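Long-range contacts in dioxygenase (Pseudomonas brassicacearum, PDB 5V2D), which is probably an iron-dependent lignostilbene-alpha,beta-dioxygenase that uses oxygen to split the interphenyl double bond of lignin-derived stilbenes: residues D47-G52 against R483-F488; A243-V248 against I381-A386; K295-G300 against E360-P365; N400-P405 against L460-R465. All coordinates share one frame; numbering follows the deposited sequence.

Contact 1: residues D47-G52 against R483-F488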
loop_
_atom_site.group_PDB
_atom_site.type_symbol
_atom_site.label_atom_id
_atom_site.label_comp_id
_atom_site.label_asym_id
_atom_site.label_seq_id
_atom_site.Cartn_x
_atom_site.Cartn_y
_atom_site.Cartn_z
ATOM N N ASP A 47 -2.965 9.087 -25.833
ATOM C CA ASP A 47 -4.417 8.973 -25.803
ATOM C C ASP A 47 -4.801 7.518 -25.766
ATOM O O ASP A 47 -4.267 6.667 -26.529
ATOM C CB ASP A 47 -5.056 9.611 -27.088
ATOM C CG ASP A 47 -6.587 9.764 -26.943
ATOM O OD1 ASP A 47 -7.069 10.477 -26.010
ATOM O OD2 ASP A 47 -7.231 9.165 -27.775
ATOM N N LEU A 48 -5.677 7.193 -24.827
ATOM C CA LEU A 48 -6.038 5.793 -24.604
ATOM C C LEU A 48 -7.415 5.525 -25.201
ATOM O O LEU A 48 -8.275 6.360 -25.064
ATOM C CB LEU A 48 -5.979 5.479 -23.151
ATOM C CG LEU A 48 -4.576 5.517 -22.523
ATOM C CD1 LEU A 48 -4.621 5.541 -21.018
ATOM C CD2 LEU A 48 -3.711 4.332 -22.946
ATOM N N GLU A 49 -7.580 4.376 -25.824
ATOM C CA GLU A 49 -8.881 3.918 -26.348
ATOM C C GLU A 49 -9.819 3.650 -25.202
ATOM O O GLU A 49 -9.415 2.976 -24.209
ATOM C CB GLU A 49 -8.793 2.560 -27.046
ATOM C CG GLU A 49 -8.120 2.540 -28.377
ATOM C CD GLU A 49 -8.322 1.204 -29.104
ATOM O OE1 GLU A 49 -7.531 0.287 -28.804
ATOM O OE2 GLU A 49 -9.330 1.055 -29.904
ATOM N N ILE A 50 -11.087 4.059 -25.336
ATOM C CA ILE A 50 -12.070 3.861 -24.314
ATOM C C ILE A 50 -13.304 3.158 -24.872
ATOM O O ILE A 50 -13.847 3.604 -25.866
ATOM C CB ILE A 50 -12.495 5.218 -23.737
ATOM C CG1 ILE A 50 -11.258 5.983 -23.233
ATOM C CG2 ILE A 50 -13.530 5.064 -22.595
ATOM C CD1 ILE A 50 -11.651 7.315 -22.671
ATOM N N GLU A 51 -13.727 2.055 -24.281
ATOM C CA GLU A 51 -14.945 1.359 -24.602
ATOM C C GLU A 51 -15.951 1.881 -23.620
ATOM O O GLU A 51 -15.676 1.952 -22.402
ATOM C CB GLU A 51 -14.713 -0.165 -24.449
ATOM C CG GLU A 51 -15.966 -1.008 -24.684
ATOM C CD GLU A 51 -15.834 -2.528 -24.424
ATOM O OE1 GLU A 51 -16.913 -3.133 -24.394
ATOM O OE2 GLU A 51 -14.722 -3.156 -24.325
ATOM N N GLY A 52 -17.165 2.193 -24.109
ATOM C CA GLY A 52 -18.220 2.689 -23.207
ATOM C C GLY A 52 -18.177 4.186 -23.235
ATOM O O GLY A 52 -17.860 4.725 -24.244
ATOM N N ARG A 483 -14.233 1.343 -20.021
ATOM C CA ARG A 483 -13.006 0.543 -19.950
ATOM C C ARG A 483 -11.940 1.217 -20.768
ATOM O O ARG A 483 -12.089 1.390 -21.978
ATOM C CB ARG A 483 -13.204 -0.865 -20.487
ATOM C CG ARG A 483 -14.301 -1.675 -19.763
ATOM C CD ARG A 483 -14.405 -3.004 -20.432
ATOM N NE ARG A 483 -15.348 -3.924 -19.849
ATOM C CZ ARG A 483 -15.011 -5.017 -19.163
ATOM N NH1 ARG A 483 -13.769 -5.374 -18.900
ATOM N NH2 ARG A 483 -15.937 -5.765 -18.680
ATOM N N ILE A 484 -10.874 1.636 -20.084
ATOM C CA ILE A 484 -9.765 2.337 -20.735
ATOM C C ILE A 484 -8.675 1.321 -21.076
ATOM O O ILE A 484 -8.051 0.745 -20.171
ATOM C CB ILE A 484 -9.263 3.458 -19.828
ATOM C CG1 ILE A 484 -10.412 4.425 -19.516
ATOM C CG2 ILE A 484 -8.102 4.163 -20.433
ATOM C CD1 ILE A 484 -10.103 5.139 -18.185
ATOM N N ARG A 485 -8.462 1.065 -22.380
ATOM C CA ARG A 485 -7.579 -0.025 -22.775
ATOM C C ARG A 485 -6.131 0.503 -22.712
ATOM O O ARG A 485 -5.879 1.634 -23.071
ATOM C CB ARG A 485 -7.867 -0.506 -24.176
ATOM C CG ARG A 485 -9.194 -1.232 -24.330
ATOM C CD ARG A 485 -9.229 -1.914 -25.733
ATOM N NE ARG A 485 -10.607 -2.325 -25.990
ATOM C CZ ARG A 485 -11.540 -1.618 -26.614
ATOM N NH1 ARG A 485 -11.271 -0.444 -27.167
ATOM N NH2 ARG A 485 -12.750 -2.149 -26.759
ATOM N N ILE A 486 -5.253 -0.300 -22.180
ATOM C CA ILE A 486 -3.805 0.033 -22.059
ATOM C C ILE A 486 -3.123 -0.905 -23.024
ATOM O O ILE A 486 -3.371 -2.107 -23.005
ATOM C CB ILE A 486 -3.343 -0.178 -20.624
ATOM C CG1 ILE A 486 -4.154 0.742 -19.713
ATOM C CG2 ILE A 486 -1.891 0.284 -20.479
ATOM C CD1 ILE A 486 -4.283 0.230 -18.349
ATOM N N PRO A 487 -2.220 -0.383 -23.867
ATOM C CA PRO A 487 -1.637 -1.196 -24.898
ATOM C C PRO A 487 -0.497 -2.124 -24.468
ATOM O O PRO A 487 0.128 -2.794 -25.310
ATOM C CB PRO A 487 -1.115 -0.148 -25.852
ATOM C CG PRO A 487 -0.862 1.033 -25.035
ATOM C CD PRO A 487 -1.951 1.041 -24.053
ATOM N N PHE A 488 -0.205 -2.134 -23.191
ATOM C CA PHE A 488 0.741 -3.052 -22.595
ATOM C C PHE A 488 0.256 -3.474 -21.251
ATOM O O PHE A 488 -0.552 -2.802 -20.657
ATOM C CB PHE A 488 2.209 -2.444 -22.517
ATOM C CG PHE A 488 2.321 -1.235 -21.630
ATOM C CD1 PHE A 488 2.593 -1.366 -20.308
ATOM C CD2 PHE A 488 2.199 0.031 -22.141
ATOM C CE1 PHE A 488 2.697 -0.219 -19.448
ATOM C CE2 PHE A 488 2.210 1.166 -21.293
ATOM C CZ PHE A 488 2.471 1.010 -19.954
HETATM O O HOH W 1 -5.330 2.449 -25.707
#

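Contact 2: residues A243-V248 against I381-A386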
loop_
_atom_site.group_PDB
_atom_site.type_symbol
_atom_site.label_atom_id
_atom_site.label_comp_id
_atom_site.label_asym_id
_atom_site.label_seq_id
_atom_site.Cartn_x
_atom_site.Cartn_y
_atom_site.Cartn_z
ATOM N N ALA A 243 -5.736 7.831 11.730
ATOM C CA ALA A 243 -5.776 9.187 12.264
ATOM C C ALA A 243 -7.228 9.630 12.312
ATOM O O ALA A 243 -8.017 9.323 11.402
ATOM C CB ALA A 243 -4.919 10.140 11.436
ATOM N N THR A 244 -7.641 10.130 13.457
ATOM C CA THR A 244 -9.004 10.582 13.628
ATOM C C THR A 244 -8.940 12.067 13.901
ATOM O O THR A 244 -7.873 12.670 13.864
ATOM C CB THR A 244 -9.771 9.793 14.722
ATOM O OG1 THR A 244 -9.313 10.149 16.015
ATOM C CG2 THR A 244 -9.587 8.285 14.580
ATOM N N GLU A 245 -10.089 12.659 14.220
ATOM C CA GLU A 245 -10.082 14.116 14.531
ATOM C C GLU A 245 -9.221 14.395 15.718
ATOM O O GLU A 245 -8.499 15.343 15.729
ATOM C CB GLU A 245 -11.516 14.614 14.823
ATOM C CG GLU A 245 -12.324 14.646 13.500
ATOM C CD GLU A 245 -13.842 14.743 13.690
ATOM O OE1 GLU A 245 -14.508 13.831 14.347
ATOM O OE2 GLU A 245 -14.340 15.763 13.150
ATOM N N ARG A 246 -9.263 13.547 16.734
ATOM C CA ARG A 246 -8.541 13.787 17.962
ATOM C C ARG A 246 -7.459 12.798 18.329
ATOM O O ARG A 246 -6.741 13.049 19.297
ATOM C CB ARG A 246 -9.556 13.895 19.125
ATOM C CG ARG A 246 -10.372 15.217 19.064
ATOM C CD ARG A 246 -11.682 15.055 19.795
ATOM N NE ARG A 246 -12.636 14.198 19.057
ATOM C CZ ARG A 246 -13.536 14.590 18.154
ATOM N NH1 ARG A 246 -13.659 15.855 17.790
ATOM N NH2 ARG A 246 -14.325 13.676 17.560
ATOM N N TYR A 247 -7.345 11.662 17.621
ATOM C CA TYR A 247 -6.399 10.622 18.026
ATOM C C TYR A 247 -5.633 10.066 16.828
ATOM O O TYR A 247 -6.036 10.211 15.678
ATOM C CB TYR A 247 -7.102 9.455 18.709
ATOM C CG TYR A 247 -7.689 9.871 20.010
ATOM C CD1 TYR A 247 -6.912 9.974 21.156
ATOM C CD2 TYR A 247 -9.027 10.253 20.074
ATOM C CE1 TYR A 247 -7.438 10.454 22.317
ATOM C CE2 TYR A 247 -9.584 10.740 21.261
ATOM C CZ TYR A 247 -8.786 10.806 22.376
ATOM O OH TYR A 247 -9.267 11.248 23.538
ATOM N N VAL A 248 -4.522 9.417 17.140
ATOM C CA VAL A 248 -3.729 8.644 16.196
ATOM C C VAL A 248 -3.578 7.252 16.818
ATOM O O VAL A 248 -3.401 7.138 18.008
ATOM C CB VAL A 248 -2.387 9.340 16.045
ATOM C CG1 VAL A 248 -1.420 8.510 15.255
ATOM C CG2 VAL A 248 -2.606 10.651 15.326
ATOM N N ILE A 381 -11.977 10.788 5.504
ATOM C CA ILE A 381 -10.850 10.223 6.263
ATOM C C ILE A 381 -10.860 10.771 7.696
ATOM O O ILE A 381 -10.845 11.977 7.911
ATOM C CB ILE A 381 -9.535 10.508 5.543
ATOM C CG1 ILE A 381 -9.450 9.520 4.370
ATOM C CG2 ILE A 381 -8.355 10.303 6.487
ATOM C CD1 ILE A 381 -8.191 9.771 3.495
ATOM N N GLY A 382 -10.861 9.898 8.684
ATOM C CA GLY A 382 -10.812 10.389 10.047
ATOM C C GLY A 382 -12.148 10.757 10.691
ATOM O O GLY A 382 -12.171 11.145 11.865
ATOM N N ARG A 383 -13.238 10.631 9.952
ATOM C CA ARG A 383 -14.548 11.093 10.451
ATOM C C ARG A 383 -15.521 9.921 10.378
ATOM O O ARG A 383 -15.330 8.916 9.636
ATOM C CB ARG A 383 -15.185 12.217 9.599
ATOM C CG ARG A 383 -14.336 13.289 8.971
ATOM C CD ARG A 383 -13.779 14.341 9.972
ATOM N NE ARG A 383 -12.290 14.265 10.074
ATOM C CZ ARG A 383 -11.425 15.287 10.158
ATOM N NH1 ARG A 383 -11.850 16.545 10.152
ATOM N NH2 ARG A 383 -10.113 15.051 10.286
ATOM N N GLN A 384 -16.648 10.118 11.015
ATOM C CA GLN A 384 -17.732 9.154 10.957
ATOM C C GLN A 384 -18.098 8.958 9.480
ATOM O O GLN A 384 -18.132 9.897 8.660
ATOM C CB GLN A 384 -18.983 9.717 11.739
ATOM C CG GLN A 384 -19.743 8.887 12.784
ATOM C CD GLN A 384 -19.953 7.389 12.499
ATOM O OE1 GLN A 384 -19.420 6.715 11.568
ATOM N NE2 GLN A 384 -20.604 6.809 13.488
ATOM N N TYR A 385 -18.370 7.743 9.109
ATOM C CA TYR A 385 -18.504 7.380 7.723
ATOM C C TYR A 385 -19.328 6.131 7.654
ATOM O O TYR A 385 -19.470 5.461 8.651
ATOM C CB TYR A 385 -17.102 7.174 7.073
ATOM C CG TYR A 385 -16.509 5.822 7.292
ATOM C CD1 TYR A 385 -16.258 4.997 6.232
ATOM C CD2 TYR A 385 -16.152 5.367 8.587
ATOM C CE1 TYR A 385 -15.696 3.724 6.422
ATOM C CE2 TYR A 385 -15.621 4.110 8.794
ATOM C CZ TYR A 385 -15.383 3.299 7.712
ATOM O OH TYR A 385 -14.900 2.042 7.831
ATOM N N ALA A 386 -19.822 5.810 6.456
ATOM C CA ALA A 386 -20.701 4.670 6.261
ATOM C C ALA A 386 -20.455 3.794 5.046
ATOM O O ALA A 386 -21.264 2.899 4.770
ATOM C CB ALA A 386 -22.171 5.148 6.235
HETATM O O HOH W 2 -12.950 11.382 14.382
HETATM O O HOH W 3 -16.655 12.043 12.974
#

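Contact 3: residues K295-G300 against E360-P365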
loop_
_atom_site.group_PDB
_atom_site.type_symbol
_atom_site.label_atom_id
_atom_site.label_comp_id
_atom_site.label_asym_id
_atom_site.label_seq_id
_atom_site.Cartn_x
_atom_site.Cartn_y
_atom_site.Cartn_z
ATOM N N LYS A 295 -4.093 -4.197 23.751
ATOM C CA LYS A 295 -3.667 -5.487 23.264
ATOM C C LYS A 295 -4.790 -6.277 22.676
ATOM O O LYS A 295 -5.797 -6.516 23.334
ATOM C CB LYS A 295 -3.162 -6.343 24.423
ATOM C CG LYS A 295 -1.878 -5.849 25.013
ATOM C CD LYS A 295 -1.626 -6.627 26.318
ATOM C CE LYS A 295 -0.136 -6.869 26.595
ATOM N NZ LYS A 295 -0.077 -6.835 28.061
ATOM N N GLY A 296 -4.551 -6.844 21.502
ATOM C CA GLY A 296 -5.484 -7.705 20.814
ATOM C C GLY A 296 -4.958 -9.144 20.817
ATOM O O GLY A 296 -3.957 -9.444 21.428
ATOM N N PRO A 297 -5.659 -10.047 20.156
ATOM C CA PRO A 297 -5.255 -11.429 20.075
ATOM C C PRO A 297 -3.882 -11.704 19.511
ATOM O O PRO A 297 -3.337 -10.965 18.656
ATOM C CB PRO A 297 -6.297 -12.044 19.113
ATOM C CG PRO A 297 -7.512 -11.175 19.267
ATOM C CD PRO A 297 -6.962 -9.810 19.500
ATOM N N MET A 298 -3.348 -12.846 19.930
ATOM C CA MET A 298 -2.109 -13.345 19.383
ATOM C C MET A 298 -2.367 -14.032 18.070
ATOM O O MET A 298 -3.488 -14.401 17.748
ATOM C CB MET A 298 -1.454 -14.346 20.331
ATOM C CG MET A 298 -1.165 -13.758 21.705
ATOM S SD MET A 298 -0.401 -14.967 22.843
ATOM C CE MET A 298 -1.217 -16.540 22.473
ATOM N N ASP A 299 -1.291 -14.167 17.305
ATOM C CA ASP A 299 -1.293 -14.898 16.035
ATOM C C ASP A 299 -2.326 -14.367 15.023
ATOM O O ASP A 299 -2.991 -15.117 14.301
ATOM C CB ASP A 299 -1.452 -16.418 16.251
ATOM C CG ASP A 299 -0.856 -17.228 15.125
ATOM O OD1 ASP A 299 0.031 -16.738 14.340
ATOM O OD2 ASP A 299 -1.306 -18.378 15.003
ATOM N N GLY A 300 -2.435 -13.043 15.006
ATOM C CA GLY A 300 -3.268 -12.329 14.092
ATOM C C GLY A 300 -2.499 -11.113 13.592
ATOM O O GLY A 300 -1.573 -10.679 14.244
ATOM N N GLU A 360 -7.417 -5.029 27.039
ATOM C CA GLU A 360 -7.612 -6.157 26.101
ATOM C C GLU A 360 -8.730 -5.784 25.136
ATOM O O GLU A 360 -9.745 -5.274 25.560
ATOM C CB GLU A 360 -7.988 -7.450 26.834
ATOM C CG GLU A 360 -7.130 -7.772 28.067
ATOM C CD GLU A 360 -5.866 -8.584 27.772
ATOM O OE1 GLU A 360 -6.045 -9.729 27.307
ATOM O OE2 GLU A 360 -4.699 -8.141 28.037
ATOM N N VAL A 361 -8.533 -5.993 23.840
ATOM C CA VAL A 361 -9.562 -5.672 22.833
ATOM C C VAL A 361 -9.717 -6.863 21.945
ATOM O O VAL A 361 -8.744 -7.601 21.634
ATOM C CB VAL A 361 -9.208 -4.421 21.959
ATOM C CG1 VAL A 361 -9.259 -3.151 22.792
ATOM C CG2 VAL A 361 -7.794 -4.497 21.399
ATOM N N GLU A 362 -10.956 -7.053 21.531
ATOM C CA GLU A 362 -11.289 -7.984 20.517
ATOM C C GLU A 362 -11.938 -7.263 19.323
ATOM O O GLU A 362 -12.795 -6.427 19.508
ATOM C CB GLU A 362 -12.135 -9.097 21.097
ATOM C CG GLU A 362 -11.145 -10.171 21.579
ATOM C CD GLU A 362 -11.762 -11.300 22.354
ATOM O OE1 GLU A 362 -12.879 -11.773 22.013
ATOM O OE2 GLU A 362 -11.094 -11.720 23.317
ATOM N N PRO A 363 -11.519 -7.653 18.121
ATOM C CA PRO A 363 -12.077 -7.026 16.946
ATOM C C PRO A 363 -13.456 -7.647 16.623
ATOM O O PRO A 363 -13.675 -8.802 16.938
ATOM C CB PRO A 363 -11.023 -7.401 15.868
ATOM C CG PRO A 363 -10.505 -8.753 16.305
ATOM C CD PRO A 363 -10.448 -8.647 17.790
ATOM N N GLN A 364 -14.357 -6.868 16.057
ATOM C CA GLN A 364 -15.729 -7.282 15.721
ATOM C C GLN A 364 -15.902 -7.272 14.225
ATOM O O GLN A 364 -15.521 -6.307 13.575
ATOM C CB GLN A 364 -16.780 -6.365 16.411
ATOM C CG GLN A 364 -16.625 -6.324 17.960
ATOM C CD GLN A 364 -16.668 -7.743 18.629
ATOM O OE1 GLN A 364 -17.518 -8.566 18.298
ATOM N NE2 GLN A 364 -15.719 -8.033 19.529
ATOM N N PRO A 365 -16.495 -8.315 13.680
ATOM C CA PRO A 365 -16.569 -8.395 12.224
ATOM C C PRO A 365 -17.528 -7.430 11.598
ATOM O O PRO A 365 -18.583 -7.164 12.120
ATOM C CB PRO A 365 -17.004 -9.865 11.941
ATOM C CG PRO A 365 -17.572 -10.393 13.206
ATOM C CD PRO A 365 -17.018 -9.533 14.348
#

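Contact 4: residues N400-P405 against L460-R465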
loop_
_atom_site.group_PDB
_atom_site.type_symbol
_atom_site.label_atom_id
_atom_site.label_comp_id
_atom_site.label_asym_id
_atom_site.label_seq_id
_atom_site.Cartn_x
_atom_site.Cartn_y
_atom_site.Cartn_z
ATOM N N ASN A 400 -10.694 -19.328 -14.933
ATOM C CA ASN A 400 -10.199 -19.882 -16.192
ATOM C C ASN A 400 -8.837 -20.541 -15.956
ATOM O O ASN A 400 -7.918 -19.885 -15.479
ATOM C CB ASN A 400 -10.110 -18.751 -17.210
ATOM C CG ASN A 400 -9.656 -19.198 -18.577
ATOM O OD1 ASN A 400 -9.285 -20.360 -18.796
ATOM N ND2 ASN A 400 -9.646 -18.271 -19.492
ATOM N N PRO A 401 -8.694 -21.851 -16.264
ATOM C CA PRO A 401 -7.364 -22.469 -15.996
ATOM C C PRO A 401 -6.205 -21.884 -16.873
ATOM O O PRO A 401 -5.043 -21.945 -16.449
ATOM C CB PRO A 401 -7.598 -23.972 -16.239
ATOM C CG PRO A 401 -9.088 -24.127 -16.405
ATOM C CD PRO A 401 -9.614 -22.819 -16.904
ATOM N N ALA A 402 -6.517 -21.250 -18.001
ATOM C CA ALA A 402 -5.489 -20.485 -18.757
ATOM C C ALA A 402 -4.942 -19.242 -18.012
ATOM O O ALA A 402 -4.032 -18.575 -18.517
ATOM C CB ALA A 402 -6.036 -20.033 -20.118
ATOM N N ASN A 403 -5.506 -18.938 -16.855
ATOM C CA ASN A 403 -4.939 -17.920 -15.992
ATOM C C ASN A 403 -3.617 -18.367 -15.394
ATOM O O ASN A 403 -2.867 -17.515 -14.951
ATOM C CB ASN A 403 -5.868 -17.561 -14.812
ATOM C CG ASN A 403 -7.199 -16.947 -15.250
ATOM O OD1 ASN A 403 -7.365 -16.551 -16.426
ATOM N ND2 ASN A 403 -8.149 -16.873 -14.306
ATOM N N GLY A 404 -3.332 -19.667 -15.368
ATOM C CA GLY A 404 -2.167 -20.153 -14.628
ATOM C C GLY A 404 -2.513 -20.347 -13.183
ATOM O O GLY A 404 -3.689 -20.257 -12.808
ATOM N N PRO A 405 -1.520 -20.661 -12.342
ATOM C CA PRO A 405 -1.861 -20.847 -10.912
ATOM C C PRO A 405 -2.290 -19.593 -10.271
ATOM O O PRO A 405 -1.868 -18.521 -10.717
ATOM C CB PRO A 405 -0.545 -21.324 -10.250
ATOM C CG PRO A 405 0.518 -21.009 -11.259
ATOM C CD PRO A 405 -0.086 -20.855 -12.624
ATOM N N LEU A 460 -6.420 -8.721 -17.019
ATOM C CA LEU A 460 -7.054 -9.785 -17.766
ATOM C C LEU A 460 -5.953 -10.796 -17.943
ATOM O O LEU A 460 -5.135 -10.709 -18.870
ATOM C CB LEU A 460 -7.574 -9.271 -19.085
ATOM C CG LEU A 460 -8.946 -8.595 -19.255
ATOM C CD1 LEU A 460 -9.949 -8.904 -18.198
ATOM C CD2 LEU A 460 -8.808 -7.103 -19.333
ATOM N N ILE A 461 -5.875 -11.709 -17.007
ATOM C CA ILE A 461 -4.648 -12.437 -16.812
ATOM C C ILE A 461 -4.434 -13.598 -17.741
ATOM O O ILE A 461 -3.275 -13.998 -17.909
ATOM C CB ILE A 461 -4.445 -12.879 -15.374
ATOM C CG1 ILE A 461 -5.544 -13.739 -14.843
ATOM C CG2 ILE A 461 -4.304 -11.698 -14.463
ATOM C CD1 ILE A 461 -5.249 -14.196 -13.416
ATOM N N ALA A 462 -5.486 -14.092 -18.392
ATOM C CA ALA A 462 -5.313 -15.099 -19.434
ATOM C C ALA A 462 -4.796 -14.442 -20.679
ATOM O O ALA A 462 -4.028 -15.047 -21.370
ATOM C CB ALA A 462 -6.641 -15.794 -19.726
ATOM N N GLU A 463 -5.191 -13.217 -20.979
ATOM C CA GLU A 463 -4.668 -12.553 -22.186
ATOM C C GLU A 463 -3.397 -11.770 -21.912
ATOM O O GLU A 463 -2.802 -11.278 -22.820
ATOM C CB GLU A 463 -5.690 -11.614 -22.762
ATOM C CG GLU A 463 -7.034 -12.275 -23.026
ATOM C CD GLU A 463 -8.059 -11.155 -23.380
ATOM O OE1 GLU A 463 -9.140 -11.053 -22.797
ATOM O OE2 GLU A 463 -7.784 -10.250 -24.220
ATOM N N GLU A 464 -3.013 -11.618 -20.652
ATOM C CA GLU A 464 -1.950 -10.657 -20.250
ATOM C C GLU A 464 -2.191 -9.238 -20.792
ATOM O O GLU A 464 -1.303 -8.628 -21.361
ATOM C CB GLU A 464 -0.533 -11.129 -20.681
ATOM C CG GLU A 464 -0.263 -12.535 -20.149
ATOM C CD GLU A 464 1.197 -12.921 -20.010
ATOM O OE1 GLU A 464 2.092 -12.328 -20.657
ATOM O OE2 GLU A 464 1.427 -13.847 -19.215
ATOM N N ARG A 465 -3.379 -8.742 -20.589
ATOM C CA ARG A 465 -3.841 -7.412 -21.033
ATOM C C ARG A 465 -4.290 -6.684 -19.774
ATOM O O ARG A 465 -4.616 -7.320 -18.774
ATOM C CB ARG A 465 -5.072 -7.568 -21.985
ATOM C CG ARG A 465 -5.298 -6.456 -22.959
ATOM C CD ARG A 465 -6.156 -6.830 -24.188
ATOM N NE ARG A 465 -7.460 -7.417 -23.786
ATOM C CZ ARG A 465 -8.573 -6.766 -23.363
ATOM N NH1 ARG A 465 -8.655 -5.451 -23.133
ATOM N NH2 ARG A 465 -9.712 -7.456 -23.149
HETATM O O HOH W 4 -1.169 -15.170 -15.682
#

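Contact 1: residues D47-G52 against R483-F488
Arg485 reaches across to two carboxylates at once. Its NH2 makes a salt bridge to Glu51 OE2 at 3.3 Å, while NH1 makes a long one, 3.7 Å, to Glu49 OE2. The carboxylate of Glu51 is turned 23° from the guanidinium plane and that of Glu49 48°, so neither acid sits squarely against the arginine. Beside Glu51, with both chains pointing the same way, runs Arg483, whose own NH1 is held by Glu467. Away from these charges, Leu48 crosses Ile484 at about a right angle, CB to CG2 3.7 Å, and its CD2 rests 3.9 Å from Pro487 CD. Val97 and Phe90 of the neighbouring sheet back this apolar patch. Three backbone bonds set the register: Arg485 N to Glu49 O (2.8 Å), and a reciprocal pair between Glu51 and Arg483. Ile50 and Ile484 form the non-hydrogen-bonded pair between them. A water extends the ladder, accepting from Glu49 N and donating to Arg485 O. This is an antiparallel edge pairing in which the N-terminal strand 50-52 adds itself to the outside of a C-terminal blade, which probably helps to close the seven-bladed beta-propeller of the carotenoid cleavage oxygenase family.

Contact 2: residues A243-V248 against I381-A386
Ala243 puts its carbonyl O 3.3 Å from Gly382 CA, close enough for a CA-H...O contact. Gly382 adopts backbone angles at which a CB would press on the preceding carbonyl, and a CB would crowd this same Ala243 oxygen too. The backbones run closest, CA to CA, at Thr244 and Gly382, 4.0 Å. The hydroxyl of Thr244 turns away to the hairpin: it accepts from Tyr247 N, an ST motif, and also pairs with Asp310. Glu245 carries most of the side-chain contact. Its backbone N makes a weak bond to Gly382 O at 3.5 Å, and a water accepting from that N lies 2.6 Å from Gly382 O. Its CG sits over the centre of one face of the Arg383 guanidinium, 3.4 Å from NE. Arg383 bends at chi2 (-73°) and chi3 (114°), which folds its flat end back under this methylene. Glu245 OE2 lies well out of the guanidinium plane, so its long 4.0 Å salt bridge to Arg383 NH1 is attraction of charges alone; Glu245 OE1 also forms a salt bridge with Arg246 NH2, its hydrogen bond weak. Arg383 NH2 forms a salt bridge with Asp192, and an alanine here would probably leave that aspartate without its cation and uncover the Glu245 methylene. The hairpin between strands 242-243 and 247-252 thus meets the loop between strands 371-375 and 387-392. Strand 301-311 of the intervening sheet serves both sides, through Asp310 to Thr244 and Arg246, and through Asn307 to Gly382 N.

Contact 3: residues K295-G300 against E360-P365
The flat group at the centre is the peptide carbonyl of Lys295, and Val361 supplies much of what surrounds it. Val361 N donates to Lys295 O at 2.8 Å, arriving tilted 30° from the carbonyl plane. The same oxygen has Val361 CG2 at 3.4 Å and takes a CA-H...O contact from Glu360 CA at 3.3 Å. In this way one backbone oxygen takes an amide N-H and an alpha C-H, with a methyl packed against it. The motif is a single beta bridge, Lys295 with Glu360, between the edge strand 292-298 of one propeller blade and the loop that runs into the outermost strand, 364-365, of another. Further along, the pyrrolidine rings of Pro297 and Pro363 approach each other through their CD carbons, 4.1 Å apart. Neither proline has a backbone N-H to give, consistent with the pairing stopping at one bridge. Trp350 and Met348 of strand 345-353 pack against Pro363, and Trp350 also touches Val361. At the solvent side Glu360 bends at chi2 (-88°), bringing its OE2 to 3.8 Å from Lys295 CD as the two chains pass at a slant. The charged ends themselves stay apart; Lys295 NZ has a weak, long ion pair with Asp359. Past the bridge, Val361 O receives the Gly296 CA hydrogen at 3.4 Å, with an angle of 159° at the hydrogen, and touches Pro297 CD.

Contact 4: residues N400-P405 against L460-R465
Asn403 and Ile461 are brought together by their first torsions. In Asn403, CG lies anti to the carbonyl carbon (chi1 -63°), which swings the amide toward the other loop. In Ile461, CG1 takes the cramped place between backbone N and carbonyl carbon (chi1 58°), and the chain crosses the amide at about a right angle. CG1 of Ile461 then meets Asn403 CG at 3.6 Å, and CD1 meets Asn403 CB at 3.7 Å. Ala462 points its methyl at the same group, CB to Asn403 OD1 3.5 Å, and also nears Asn400 ND2 and, at 4.3 Å, Ala402 CB. Asn400 is itself held by an Asx turn, OD1 accepting from Ala402 N, while its ND2 bonds to Ser432. The Asn403 ND2 bonds to the carbonyl of Asp431; an alanine in its place would probably leave that carbonyl without its donor and open a gap beside Ile461 CG1. A water donates to Asn403 O at 3.0 Å and to Ile461 O at 3.3 Å. The direct contact is thus mainly van der Waals, amide against hydrocarbon and methyl against methyl, and the polar links include that water and the neighbours Asp431 and Ser432.

All four contacts lie away from the middle of the propeller, 19 to 25 Å from the chain's centre, and none holds an iron ligand. The iron is bound by His188, His239, His304 and His495; His239 comes four residues before contact 2 begins and His304 four after 295-300 ends. Contact 1 and the 460-465 side of contact 4 belong to one blade: the contact centres are 19 Å apart, their nearest atoms about 4 Å, and Glu467 pairs with both Arg483 and Arg465. Contacts 2 and 3 reach another common sheet at its two edge strands, 21 Å apart between centres. Contacts 1 and 3 stand on opposite sides, 44 Å between centres. Along the chain, contact 1 encloses the other three.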